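Local coordinates for protein cellulase (Clostridium cellulovorans, PDB 6UI3) that probably hydrolyses internal beta-1,4-linkages of cellulose and related plant polysaccharides, as a broad-specificity GH5_4 endoglucanase, here represented by its catalytic domain, at residues Y5-E10 with K139-K144; D75-I80 with G127-T132; F115-K120 with T162-N167; L229-A234 with T312-G317. All blocks are in the same frame, centred on the assembly; numbering follows the deposited sequence.

Contact 1 of 4, residues Y5-E10 with K139-K144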
loop_
_atom_site.group_PDB
_atom_site.type_symbol
_atom_site.label_atom_id
_atom_site.label_comp_id
_atom_site.label_asym_id
_atom_site.label_seq_id
_atom_site.Cartn_x
_atom_site.Cartn_y
_atom_site.Cartn_z
ATOM N N TYR A 5 -23.184 6.314 -13.757
ATOM C CA TYR A 5 -22.263 5.368 -13.141
ATOM C C TYR A 5 -22.787 4.928 -11.779
ATOM O O TYR A 5 -23.243 5.750 -10.978
ATOM C CB TYR A 5 -20.877 5.993 -12.976
ATOM C CG TYR A 5 -19.922 5.138 -12.156
ATOM C CD1 TYR A 5 -19.670 5.427 -10.820
ATOM C CD2 TYR A 5 -19.285 4.033 -12.713
ATOM C CE1 TYR A 5 -18.810 4.650 -10.068
ATOM C CE2 TYR A 5 -18.428 3.246 -11.972
ATOM C CZ TYR A 5 -18.184 3.559 -10.647
ATOM O OH TYR A 5 -17.338 2.778 -9.920
ATOM N N THR A 6 -22.726 3.625 -11.523
ATOM C CA THR A 6 -22.939 3.071 -10.194
ATOM C C THR A 6 -21.759 2.172 -9.870
ATOM O O THR A 6 -21.172 1.540 -10.756
ATOM C CB THR A 6 -24.254 2.289 -10.103
ATOM O OG1 THR A 6 -24.236 1.204 -11.036
ATOM C CG2 THR A 6 -25.435 3.201 -10.409
ATOM N N HIS A 7 -21.396 2.120 -8.596
ATOM C CA HIS A 7 -20.215 1.369 -8.230
ATOM C C HIS A 7 -20.424 -0.120 -8.497
ATOM O O HIS A 7 -21.535 -0.640 -8.368
ATOM C CB HIS A 7 -19.835 1.623 -6.772
ATOM C CG HIS A 7 -20.818 1.104 -5.769
ATOM N ND1 HIS A 7 -21.749 1.910 -5.151
ATOM C CD2 HIS A 7 -20.957 -0.125 -5.216
ATOM C CE1 HIS A 7 -22.451 1.189 -4.293
ATOM N NE2 HIS A 7 -21.977 -0.045 -4.302
ATOM N N PRO A 8 -19.367 -0.830 -8.882
ATOM C CA PRO A 8 -19.517 -2.260 -9.151
ATOM C C PRO A 8 -19.703 -3.049 -7.867
ATOM O O PRO A 8 -19.207 -2.676 -6.794
ATOM C CB PRO A 8 -18.197 -2.627 -9.837
ATOM C CG PRO A 8 -17.224 -1.668 -9.270
ATOM C CD PRO A 8 -17.983 -0.379 -9.107
ATOM N N THR A 9 -20.381 -4.185 -8.010
ATOM C CA THR A 9 -20.664 -5.090 -6.909
ATOM C C THR A 9 -20.168 -6.508 -7.152
ATOM O O THR A 9 -20.330 -7.358 -6.272
ATOM C CB THR A 9 -22.176 -5.136 -6.664
ATOM O OG1 THR A 9 -22.834 -5.553 -7.869
ATOM C CG2 THR A 9 -22.725 -3.768 -6.279
ATOM N N GLU A 10 -19.555 -6.786 -8.304
ATOM C CA GLU A 10 -19.225 -8.155 -8.685
ATOM C C GLU A 10 -18.293 -8.812 -7.678
ATOM O O GLU A 10 -17.229 -8.281 -7.351
ATOM C CB GLU A 10 -18.532 -8.161 -10.053
ATOM C CG GLU A 10 -18.079 -9.553 -10.514
ATOM C CD GLU A 10 -17.290 -9.539 -11.818
ATOM O OE1 GLU A 10 -16.312 -8.767 -11.942
ATOM O OE2 GLU A 10 -17.655 -10.316 -12.724
ATOM N N LYS A 139 -19.585 -2.576 2.122
ATOM C CA LYS A 139 -19.746 -4.028 2.198
ATOM C C LYS A 139 -20.272 -4.644 0.903
ATOM O O LYS A 139 -20.016 -5.828 0.655
ATOM C CB LYS A 139 -20.608 -4.459 3.395
ATOM C CG LYS A 139 -22.056 -4.041 3.354
ATOM C CD LYS A 139 -22.810 -4.580 4.569
ATOM C CE LYS A 139 -24.199 -3.980 4.674
ATOM N NZ LYS A 139 -24.883 -4.421 5.916
ATOM N N ASP A 140 -21.003 -3.896 0.077
ATOM C CA ASP A 140 -21.498 -4.474 -1.178
ATOM C C ASP A 140 -20.560 -4.241 -2.363
ATOM O O ASP A 140 -20.878 -4.654 -3.485
ATOM C CB ASP A 140 -22.946 -4.031 -1.485
ATOM C CG ASP A 140 -23.062 -2.630 -2.066
ATOM O OD1 ASP A 140 -22.046 -1.959 -2.300
ATOM O OD2 ASP A 140 -24.217 -2.198 -2.323
ATOM N N TYR A 141 -19.423 -3.579 -2.156
ATOM C CA TYR A 141 -18.519 -3.249 -3.250
ATOM C C TYR A 141 -17.857 -4.500 -3.816
ATOM O O TYR A 141 -17.630 -5.493 -3.115
ATOM C CB TYR A 141 -17.455 -2.261 -2.750
ATOM C CG TYR A 141 -17.851 -0.824 -2.955
ATOM C CD1 TYR A 141 -18.922 -0.258 -2.265
ATOM C CD2 TYR A 141 -17.180 -0.042 -3.877
ATOM C CE1 TYR A 141 -19.305 1.044 -2.497
ATOM C CE2 TYR A 141 -17.537 1.252 -4.109
ATOM C CZ TYR A 141 -18.605 1.804 -3.429
ATOM O OH TYR A 141 -18.974 3.105 -3.706
ATOM N N SER A 142 -17.534 -4.427 -5.108
ATOM C CA SER A 142 -16.928 -5.530 -5.832
ATOM C C SER A 142 -15.581 -5.937 -5.233
ATOM O O SER A 142 -14.966 -5.232 -4.426
ATOM C CB SER A 142 -16.685 -5.129 -7.282
ATOM O OG SER A 142 -15.531 -4.300 -7.378
ATOM N N ASP A 143 -15.108 -7.098 -5.696
ATOM C CA ASP A 143 -13.837 -7.677 -5.292
ATOM C C ASP A 143 -12.629 -6.897 -5.778
ATOM O O ASP A 143 -11.506 -7.255 -5.414
ATOM C CB ASP A 143 -13.742 -9.153 -5.720
ATOM C CG ASP A 143 -13.818 -9.366 -7.220
ATOM O OD1 ASP A 143 -13.638 -8.415 -8.006
ATOM O OD2 ASP A 143 -14.056 -10.525 -7.632
ATOM N N LYS A 144 -12.812 -5.834 -6.551
ATOM C CA LYS A 144 -11.678 -4.984 -6.895
ATOM C C LYS A 144 -11.339 -3.985 -5.797
ATOM O O LYS A 144 -10.276 -3.364 -5.862
ATOM C CB LYS A 144 -11.891 -4.321 -8.246
ATOM C CG LYS A 144 -11.754 -5.344 -9.382
ATOM C CD LYS A 144 -11.290 -4.722 -10.672
ATOM C CE LYS A 144 -11.056 -5.777 -11.736
ATOM N NZ LYS A 144 -12.331 -6.375 -12.186
HETATM O O HOH W 1 -14.475 -7.370 -10.418
#
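The imidazole of H7 and the phenol ring of Y141 lie face to face in an offset stack. Their planes are 5° apart, their centroids 3.8 Å. Y141 CE1 lies over the centre of the H7 ring, and H7 CD2 over the centre of the Y141 ring. At the edge of the imidazole sits the D140 carboxylate. H7 NE2 donates to the syn lone pair of D140 OD1 at 2.8 Å, with the carboxylate turned 44° from the ring. H7 and D140 both hold CG in the crowded position between backbone N and carbonyl carbon. Y141 OH is bound by E89 and N93.

S142 N reaches P8 O at 3.0 Å from above the carbonyl plane. D143 N meets E10 O at 2.9 Å, nearly along the C=O axis. S142 OG accepts from K144 N, an ST turn. A water donates to E10 OE1 and D143 OD1 and accepts from K144 NZ; D143 also pairs with R12, K144 with D99.

The contact fastens the N-terminal segment to the loop before strand 145-148. The bonded carboxylate of D140 would tend to stabilise a protonated H7. The water and the nearby cations probably ease the repulsion between E10 and D143.

Contact 2 of 4, residues D75-I80 with G127-T132; sequences DANYTI and GTIVWT
The loop 75-80 runs past one side of helix 120-137, with Y78 and V130 as the nearest pair at 6.6 Å between CA atoms. I129 makes most of the contact from the helix. I129 CD1 meets the edge of the Y78 ring in plane, 3.8 Å from Y78 CD2. The same methyl lies alongside the N77 amide. The other branch, I129 CG2, is anti to the backbone N and rests 3.6 Å from N77 O. V130 spreads its two methyls: V130 CG2 faces Y78 CB, while V130 CG1 lies 4.1 Å from I80 CD1. I129 crosses N77 and Y78, and V130 crosses I80, at about a right angle.

The fold is a (beta/alpha)8 barrel. The loop follows the second strand, 62-65, and the helix follows the third, 101-105, so the contact joins neighbouring beta-alpha units. D75 shapes the loop. D75 OD1 takes N77 N at 3.0 Å, closing an Asx turn, and also accepts from T79 N. D75 OD2 receives T79 OG1 at 2.6 Å on its syn lone pair. Q133, one turn beyond I129 on the helix, adds the polar link: its amide bonds to Y78 O and I80 N. The Y78 ring also packs edge-to-face with Y73.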
loop_
_atom_site.group_PDB
_atom_site.type_symbol
_atom_site.label_atom_id
_atom_site.label_comp_id
_atom_site.label_asym_id
_atom_site.label_seq_id
_atom_site.Cartn_x
_atom_site.Cartn_y
_atom_site.Cartn_z
ATOM N N ASP A 75 -16.999 12.855 16.954
ATOM C CA ASP A 75 -17.353 12.693 18.353
ATOM C C ASP A 75 -16.126 12.131 19.050
ATOM O O ASP A 75 -15.023 12.134 18.491
ATOM C CB ASP A 75 -18.627 11.840 18.475
ATOM C CG ASP A 75 -18.454 10.427 17.927
ATOM O OD1 ASP A 75 -17.300 9.981 17.713
ATOM O OD2 ASP A 75 -19.493 9.757 17.697
ATOM N N ALA A 76 -16.313 11.624 20.255
ATOM C CA ALA A 76 -15.205 11.107 21.040
ATOM C C ALA A 76 -15.034 9.603 20.903
ATOM O O ALA A 76 -14.206 9.019 21.616
ATOM C CB ALA A 76 -15.396 11.486 22.509
ATOM N N ASN A 77 -15.785 8.945 20.023
ATOM C CA ASN A 77 -15.683 7.499 19.880
ATOM C C ASN A 77 -15.374 7.079 18.448
ATOM O O ASN A 77 -15.840 6.046 17.969
ATOM C CB ASN A 77 -16.916 6.766 20.401
ATOM C CG ASN A 77 -16.614 5.322 20.763
ATOM O OD1 ASN A 77 -15.580 5.033 21.367
ATOM N ND2 ASN A 77 -17.497 4.413 20.380
ATOM N N TYR A 78 -14.567 7.877 17.757
ATOM C CA TYR A 78 -13.999 7.524 16.467
ATOM C C TYR A 78 -15.040 7.448 15.352
ATOM O O TYR A 78 -14.805 6.784 14.348
ATOM C CB TYR A 78 -13.181 6.228 16.518
ATOM C CG TYR A 78 -12.319 6.069 17.749
ATOM C CD1 TYR A 78 -11.300 6.967 18.053
ATOM C CD2 TYR A 78 -12.489 4.984 18.575
ATOM C CE1 TYR A 78 -10.490 6.783 19.173
ATOM C CE2 TYR A 78 -11.694 4.800 19.702
ATOM C CZ TYR A 78 -10.701 5.701 19.985
ATOM O OH TYR A 78 -9.900 5.501 21.095
ATOM N N THR A 79 -16.173 8.135 15.483
ATOM C CA THR A 79 -17.153 8.149 14.398
ATOM C C THR A 79 -16.631 9.011 13.258
ATOM O O THR A 79 -16.322 10.186 13.456
ATOM C CB THR A 79 -18.490 8.689 14.891
ATOM O OG1 THR A 79 -18.982 7.883 15.960
ATOM C CG2 THR A 79 -19.521 8.706 13.753
ATOM N N ILE A 80 -16.563 8.447 12.062
ATOM C CA ILE A 80 -16.022 9.143 10.902
ATOM C C ILE A 80 -17.091 10.036 10.280
ATOM O O ILE A 80 -18.227 9.611 10.058
ATOM C CB ILE A 80 -15.480 8.119 9.890
ATOM C CG1 ILE A 80 -14.314 7.327 10.508
ATOM C CG2 ILE A 80 -15.076 8.801 8.590
ATOM C CD1 ILE A 80 -14.018 5.997 9.824
ATOM N N GLY A 127 -8.966 0.561 16.075
ATOM C CA GLY A 127 -8.959 -0.092 14.774
ATOM C C GLY A 127 -10.234 -0.867 14.501
ATOM O O GLY A 127 -10.728 -0.897 13.366
ATOM N N THR A 128 -10.784 -1.510 15.534
ATOM C CA THR A 128 -12.038 -2.245 15.376
ATOM C C THR A 128 -13.176 -1.294 15.024
ATOM O O THR A 128 -13.963 -1.559 14.107
ATOM C CB THR A 128 -12.368 -3.013 16.657
ATOM O OG1 THR A 128 -11.414 -4.073 16.844
ATOM C CG2 THR A 128 -13.756 -3.627 16.613
ATOM N N ILE A 129 -13.285 -0.179 15.746
ATOM C CA ILE A 129 -14.385 0.754 15.513
ATOM C C ILE A 129 -14.263 1.406 14.136
ATOM O O ILE A 129 -15.259 1.564 13.414
ATOM C CB ILE A 129 -14.438 1.780 16.661
ATOM C CG1 ILE A 129 -14.853 1.075 17.954
ATOM C CG2 ILE A 129 -15.383 2.931 16.317
ATOM C CD1 ILE A 129 -14.628 1.896 19.198
ATOM N N VAL A 130 -13.045 1.770 13.736
ATOM C CA VAL A 130 -12.816 2.387 12.429
ATOM C C VAL A 130 -13.066 1.385 11.307
ATOM O O VAL A 130 -13.799 1.681 10.353
ATOM C CB VAL A 130 -11.405 3.008 12.374
ATOM C CG1 VAL A 130 -11.042 3.401 10.949
ATOM C CG2 VAL A 130 -11.308 4.207 13.316
ATOM N N TRP A 131 -12.479 0.186 11.404
ATOM C CA TRP A 131 -12.685 -0.805 10.356
ATOM C C TRP A 131 -14.133 -1.261 10.258
ATOM O O TRP A 131 -14.599 -1.563 9.155
ATOM C CB TRP A 131 -11.729 -2.004 10.488
ATOM C CG TRP A 131 -10.463 -1.725 9.745
ATOM C CD1 TRP A 131 -9.203 -1.552 10.262
ATOM C CD2 TRP A 131 -10.355 -1.524 8.335
ATOM N NE1 TRP A 131 -8.313 -1.272 9.239
ATOM C CE2 TRP A 131 -9.002 -1.227 8.054
ATOM C CE3 TRP A 131 -11.275 -1.560 7.280
ATOM C CZ2 TRP A 131 -8.554 -0.956 6.753
ATOM C CZ3 TRP A 131 -10.832 -1.282 5.990
ATOM C CH2 TRP A 131 -9.481 -0.985 5.739
ATOM N N THR A 132 -14.866 -1.323 11.373
ATOM C CA THR A 132 -16.284 -1.667 11.281
ATOM C C THR A 132 -17.015 -0.649 10.420
ATOM O O THR A 132 -17.843 -1.013 9.580
ATOM C CB THR A 132 -16.903 -1.751 12.679
ATOM O OG1 THR A 132 -16.282 -2.818 13.416
ATOM C CG2 THR A 132 -18.386 -2.056 12.613
#

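Contact 3 of 4, residues F115-K120 with T162-N167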
loop_
_atom_site.group_PDB
_atom_site.type_symbol
_atom_site.label_atom_id
_atom_site.label_comp_id
_atom_site.label_asym_id
_atom_site.label_seq_id
_atom_site.Cartn_x
_atom_site.Cartn_y
_atom_site.Cartn_z
ATOM N N PHE A 115 2.053 0.639 18.484
ATOM C CA PHE A 115 2.028 -0.829 18.499
ATOM C C PHE A 115 2.968 -1.357 19.573
ATOM O O PHE A 115 4.070 -1.845 19.313
ATOM C CB PHE A 115 2.312 -1.388 17.104
ATOM C CG PHE A 115 1.078 -1.396 16.230
ATOM C CD1 PHE A 115 0.579 -0.218 15.688
ATOM C CD2 PHE A 115 0.371 -2.576 16.008
ATOM C CE1 PHE A 115 -0.601 -0.208 14.950
ATOM C CE2 PHE A 115 -0.797 -2.576 15.267
ATOM C CZ PHE A 115 -1.280 -1.408 14.727
ATOM N N ASP A 116 2.494 -1.262 20.815
ATOM C CA ASP A 116 3.213 -1.702 22.003
ATOM C C ASP A 116 2.192 -2.160 23.041
ATOM O O ASP A 116 1.000 -1.882 22.934
ATOM C CB ASP A 116 4.158 -0.605 22.528
ATOM C CG ASP A 116 3.468 0.744 22.679
ATOM O OD1 ASP A 116 2.468 0.799 23.406
ATOM O OD2 ASP A 116 3.909 1.739 22.046
ATOM N N GLU A 117 2.668 -2.869 24.064
ATOM C CA GLU A 117 1.733 -3.387 25.064
ATOM C C GLU A 117 1.012 -2.275 25.810
ATOM O O GLU A 117 -0.154 -2.437 26.188
ATOM C CB GLU A 117 2.447 -4.297 26.058
ATOM C CG GLU A 117 2.695 -5.700 25.528
ATOM C CD GLU A 117 1.412 -6.490 25.330
ATOM O OE1 GLU A 117 0.456 -6.284 26.107
ATOM O OE2 GLU A 117 1.364 -7.328 24.409
ATOM N N ALA A 118 1.688 -1.151 26.053
ATOM C CA ALA A 118 1.066 -0.044 26.769
ATOM C C ALA A 118 -0.189 0.473 26.071
ATOM O O ALA A 118 -1.101 0.969 26.735
ATOM C CB ALA A 118 2.078 1.089 26.946
ATOM N N HIS A 119 -0.269 0.372 24.747
ATOM C CA HIS A 119 -1.410 0.892 24.000
ATOM C C HIS A 119 -2.234 -0.187 23.308
ATOM O O HIS A 119 -3.179 0.146 22.590
ATOM C CB HIS A 119 -0.970 1.940 22.968
ATOM C CG HIS A 119 -0.242 3.095 23.575
ATOM N ND1 HIS A 119 1.112 3.073 23.815
ATOM C CD2 HIS A 119 -0.682 4.300 24.011
ATOM C CE1 HIS A 119 1.478 4.209 24.386
ATOM N NE2 HIS A 119 0.409 4.975 24.501
ATOM N N LYS A 120 -1.919 -1.469 23.529
ATOM C CA LYS A 120 -2.522 -2.536 22.733
ATOM C C LYS A 120 -4.048 -2.504 22.774
ATOM O O LYS A 120 -4.706 -2.579 21.731
ATOM C CB LYS A 120 -2.008 -3.900 23.191
ATOM C CG LYS A 120 -2.682 -5.069 22.461
ATOM C CD LYS A 120 -2.062 -6.408 22.773
ATOM C CE LYS A 120 -2.433 -6.869 24.157
ATOM N NZ LYS A 120 -1.791 -8.180 24.486
ATOM N N THR A 162 10.827 -4.954 18.241
ATOM C CA THR A 162 11.090 -5.992 19.225
ATOM C C THR A 162 9.956 -7.005 19.135
ATOM O O THR A 162 8.895 -6.715 18.575
ATOM C CB THR A 162 11.094 -5.453 20.668
ATOM O OG1 THR A 162 9.755 -5.085 21.044
ATOM C CG2 THR A 162 12.051 -4.256 20.825
ATOM N N SER A 163 10.176 -8.182 19.729
ATOM C CA SER A 163 9.139 -9.209 19.740
ATOM C C SER A 163 7.863 -8.706 20.404
ATOM O O SER A 163 6.758 -9.061 19.982
ATOM C CB SER A 163 9.655 -10.471 20.431
ATOM O OG SER A 163 10.646 -11.093 19.627
ATOM N N GLU A 164 7.989 -7.878 21.447
ATOM C CA GLU A 164 6.803 -7.308 22.080
ATOM C C GLU A 164 5.924 -6.631 21.036
ATOM O O GLU A 164 4.720 -6.880 20.964
ATOM C CB GLU A 164 7.188 -6.275 23.149
ATOM C CG GLU A 164 5.975 -5.563 23.781
ATOM C CD GLU A 164 6.332 -4.270 24.520
ATOM O OE1 GLU A 164 7.445 -4.170 25.090
ATOM O OE2 GLU A 164 5.481 -3.346 24.534
ATOM N N TYR A 165 6.519 -5.748 20.230
ATOM C CA TYR A 165 5.730 -4.986 19.273
ATOM C C TYR A 165 5.242 -5.888 18.150
ATOM O O TYR A 165 4.121 -5.719 17.654
ATOM C CB TYR A 165 6.552 -3.836 18.688
ATOM C CG TYR A 165 7.320 -2.975 19.668
ATOM C CD1 TYR A 165 6.898 -2.802 20.979
ATOM C CD2 TYR A 165 8.489 -2.343 19.280
ATOM C CE1 TYR A 165 7.625 -2.000 21.862
ATOM C CE2 TYR A 165 9.214 -1.554 20.154
ATOM C CZ TYR A 165 8.785 -1.390 21.442
ATOM O OH TYR A 165 9.521 -0.601 22.319
ATOM N N PHE A 166 6.077 -6.847 17.721
ATOM C CA PHE A 166 5.636 -7.764 16.680
ATOM C C PHE A 166 4.387 -8.503 17.135
ATOM O O PHE A 166 3.462 -8.719 16.348
ATOM C CB PHE A 166 6.711 -8.795 16.319
ATOM C CG PHE A 166 8.040 -8.223 15.848
ATOM C CD1 PHE A 166 8.170 -6.936 15.354
ATOM C CD2 PHE A 166 9.175 -9.029 15.894
ATOM C CE1 PHE A 166 9.402 -6.465 14.926
ATOM C CE2 PHE A 166 10.397 -8.557 15.465
ATOM C CZ PHE A 166 10.522 -7.277 14.989
ATOM N N ASN A 167 4.352 -8.920 18.402
ATOM C CA ASN A 167 3.209 -9.676 18.907
ATOM C C ASN A 167 1.964 -8.804 19.009
ATOM O O ASN A 167 0.857 -9.271 18.737
ATOM C CB ASN A 167 3.512 -10.304 20.267
ATOM C CG ASN A 167 2.281 -10.937 20.891
ATOM O OD1 ASN A 167 1.781 -11.950 20.399
ATOM N ND2 ASN A 167 1.773 -10.334 21.965
HETATM O O HOH W 2 3.367 -8.248 23.095
HETATM O O HOH W 3 4.652 -1.123 26.060
#
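One direct hydrogen bond joins the segments. E117 N donates to the anti lone pair of E164 OE2 at 2.9 Å, almost straight at 173°. E164 reaches it with CG anti to the backbone N (chi1 176°) and an extended chain.

Of two bridging waters, one donates to E164 OE2 and accepts from A118 N. The other donates to E117 OE2 and E164 O and accepts from N167 ND2, whose stronger partner is E171.

E117 bends at chi2, and its OE2 forms a salt bridge with K120 NZ at 3.3 Å. K120 also pairs with E171. D116 OD1 accepts H119 ND1 at 2.7 Å through its syn lone pair, in the plane of the imidazole. D116 OD2 is taken by H155.

Van der Waals contacts fill the rest. Y165 CB lies 3.2 Å from F115 O, and Y165 CE1 touches D116 CB. T162 is the N-cap of the helix. Its OG1 accepts a weak capping bond from Y165 N and sits over the centre of the Y165 ring, which stacks with H155.

The contact ties the loop after strand 101-105 to the first turn of helix 163-182. F115 O is buried and has no polar partner in the model. D116 OD1 and E164 OE2 are 5.2 Å apart and probably repel. The backbone N-H at E117, the water and the imidazole of H119 would offset this.

Contact 4 of 4, residues L229-A234 with T312-G317; sequences LALNIA and TGERLG
I233 and L231 meet G313, E314 and L316 across the contact. I233 lays two methyls on the peptide of G313: I233 CG2 is 3.6 Å from G313 O, and I233 CD1 is 3.7 Å from G313 C. I233 CG2 also faces E314 CA at 4.1 Å. For this I233 keeps CG1 in the crowded position between backbone N and carbonyl carbon (chi1 60°). L231 has CG anti to the backbone N. L231 CD1 packs against the end of E314, 3.7 Å from E314 OE2, and more loosely against L316 CD1 at 4.4 Å. E314 stretches beyond CG and crosses the leucine obliquely. One water joins the segments by donating to both L231 O and E314 OE2.

In the (beta/alpha)8 barrel, 229-234 carries the end of the short helix 227-230, which follows the sixth strand, 217-222. The segment 312-317 belongs to the loop after the last strand, 301-305. L231 is the first residue to leave the helical path. N232 OD1 then accepts A234 N at 3.1 Å in an Asx turn, which orders the backbone around I233. G313 has positive phi and R315 is the centre of an inverse gamma turn. The surrounding loops hold both backbones. N308 and N306 bind E314 O, and W303 binds L316 O. R315 forms a salt bridge with D278, while K277 reaches N232 O.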
loop_
_atom_site.group_PDB
_atom_site.type_symbol
_atom_site.label_atom_id
_atom_site.label_comp_id
_atom_site.label_asym_id
_atom_site.label_seq_id
_atom_site.Cartn_x
_atom_site.Cartn_y
_atom_site.Cartn_z
ATOM N N LEU A 229 20.341 3.631 -1.792
ATOM C CA LEU A 229 20.108 3.978 -3.188
ATOM C C LEU A 229 18.673 4.430 -3.421
ATOM O O LEU A 229 18.430 5.441 -4.091
ATOM C CB LEU A 229 20.410 2.755 -4.059
ATOM C CG LEU A 229 20.072 2.912 -5.540
ATOM C CD1 LEU A 229 20.936 3.965 -6.222
ATOM C CD2 LEU A 229 20.186 1.568 -6.279
ATOM N N ALA A 230 17.708 3.682 -2.895
ATOM C CA ALA A 230 16.323 3.855 -3.307
ATOM C C ALA A 230 15.604 5.002 -2.623
ATOM O O ALA A 230 14.711 5.609 -3.230
ATOM C CB ALA A 230 15.507 2.575 -3.084
ATOM N N LEU A 231 15.913 5.290 -1.365
ATOM C CA LEU A 231 15.110 6.229 -0.600
ATOM C C LEU A 231 15.897 7.251 0.202
ATOM O O LEU A 231 15.332 8.296 0.529
ATOM C CB LEU A 231 14.148 5.478 0.333
ATOM C CG LEU A 231 13.023 6.254 1.021
ATOM C CD1 LEU A 231 12.200 7.003 0.004
ATOM C CD2 LEU A 231 12.153 5.297 1.821
ATOM N N ASN A 232 17.157 7.005 0.525
ATOM C CA ASN A 232 17.952 7.996 1.247
ATOM C C ASN A 232 18.235 9.164 0.315
ATOM O O ASN A 232 18.879 8.995 -0.720
ATOM C CB ASN A 232 19.255 7.328 1.662
ATOM C CG ASN A 232 20.083 8.150 2.612
ATOM O OD1 ASN A 232 19.930 9.360 2.732
ATOM N ND2 ASN A 232 21.021 7.477 3.267
ATOM N N ILE A 233 17.779 10.362 0.687
ATOM C CA ILE A 233 17.898 11.542 -0.156
ATOM C C ILE A 233 19.091 12.417 0.199
ATOM O O ILE A 233 19.284 13.463 -0.432
ATOM C CB ILE A 233 16.601 12.383 -0.159
ATOM C CG1 ILE A 233 16.238 12.879 1.240
ATOM C CG2 ILE A 233 15.446 11.577 -0.737
ATOM C CD1 ILE A 233 15.112 13.938 1.269
ATOM N N ALA A 234 19.883 12.047 1.191
ATOM C CA ALA A 234 21.009 12.890 1.570
ATOM C C ALA A 234 21.983 13.046 0.405
ATOM O O ALA A 234 22.179 12.122 -0.395
ATOM C CB ALA A 234 21.731 12.278 2.767
ATOM N N THR A 312 13.849 19.258 -4.025
ATOM C CA THR A 312 14.099 18.818 -2.663
ATOM C C THR A 312 13.132 17.703 -2.291
ATOM O O THR A 312 12.140 17.442 -2.974
ATOM C CB THR A 312 13.970 19.989 -1.670
ATOM O OG1 THR A 312 12.619 20.463 -1.664
ATOM C CG2 THR A 312 14.907 21.142 -2.041
ATOM N N GLY A 313 13.447 17.032 -1.192
ATOM C CA GLY A 313 12.572 16.023 -0.648
ATOM C C GLY A 313 12.685 14.694 -1.383
ATOM O O GLY A 313 13.671 14.411 -2.066
ATOM N N GLU A 314 11.680 13.847 -1.195
ATOM C CA GLU A 314 11.638 12.531 -1.829
ATOM C C GLU A 314 11.098 12.731 -3.239
ATOM O O GLU A 314 9.910 13.023 -3.427
ATOM C CB GLU A 314 10.781 11.565 -1.016
ATOM C CG GLU A 314 11.372 11.225 0.353
ATOM C CD GLU A 314 10.539 10.239 1.169
ATOM O OE1 GLU A 314 9.400 9.911 0.782
ATOM O OE2 GLU A 314 11.048 9.781 2.216
ATOM N N ARG A 315 11.971 12.616 -4.237
ATOM C CA ARG A 315 11.616 12.934 -5.624
ATOM C C ARG A 315 11.100 11.651 -6.267
ATOM O O ARG A 315 11.840 10.896 -6.913
ATOM C CB ARG A 315 12.812 13.527 -6.352
ATOM C CG ARG A 315 13.301 14.826 -5.713
ATOM C CD ARG A 315 14.700 15.182 -6.189
ATOM N NE ARG A 315 14.692 15.647 -7.576
ATOM C CZ ARG A 315 15.749 15.654 -8.382
ATOM N NH1 ARG A 315 16.915 15.200 -7.960
ATOM N NH2 ARG A 315 15.630 16.112 -9.623
ATOM N N LEU A 316 9.805 11.398 -6.087
ATOM C CA LEU A 316 9.193 10.117 -6.417
ATOM C C LEU A 316 8.040 10.266 -7.400
ATOM O O LEU A 316 7.302 9.307 -7.643
ATOM C CB LEU A 316 8.726 9.424 -5.130
ATOM C CG LEU A 316 9.845 9.068 -4.160
ATOM C CD1 LEU A 316 9.297 8.572 -2.831
ATOM C CD2 LEU A 316 10.759 8.035 -4.784
ATOM N N GLY A 317 7.848 11.448 -7.976
ATOM C CA GLY A 317 6.742 11.638 -8.899
ATOM C C GLY A 317 6.909 10.843 -10.187
ATOM O O GLY A 317 8.006 10.748 -10.747
HETATM O O HOH W 4 13.908 9.544 2.539
#

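How the contacts relate
The four contacts lie at the periphery of one (beta/alpha)8 barrel, centred 18 to 22 Å from the centre of the chain, and none touches another. Contacts 1, 2 and 3 share the third beta-alpha unit: helix 120-137 carries 127-132 of contact 2, with 115-120 of contact 3 leading in and 139-144 of contact 1 following. Contacts 2 and 3 approach to about 8 Å between nearest atoms, as do contacts 1 and 2. Contact 4 stands apart, about 36 Å from contact 1 between centres and across the chain's centre. Contacts 2, 3 and 4 use loops that follow strands, the side where GH5 barrels carry the active site. Segment 139-144 of contact 1 precedes one.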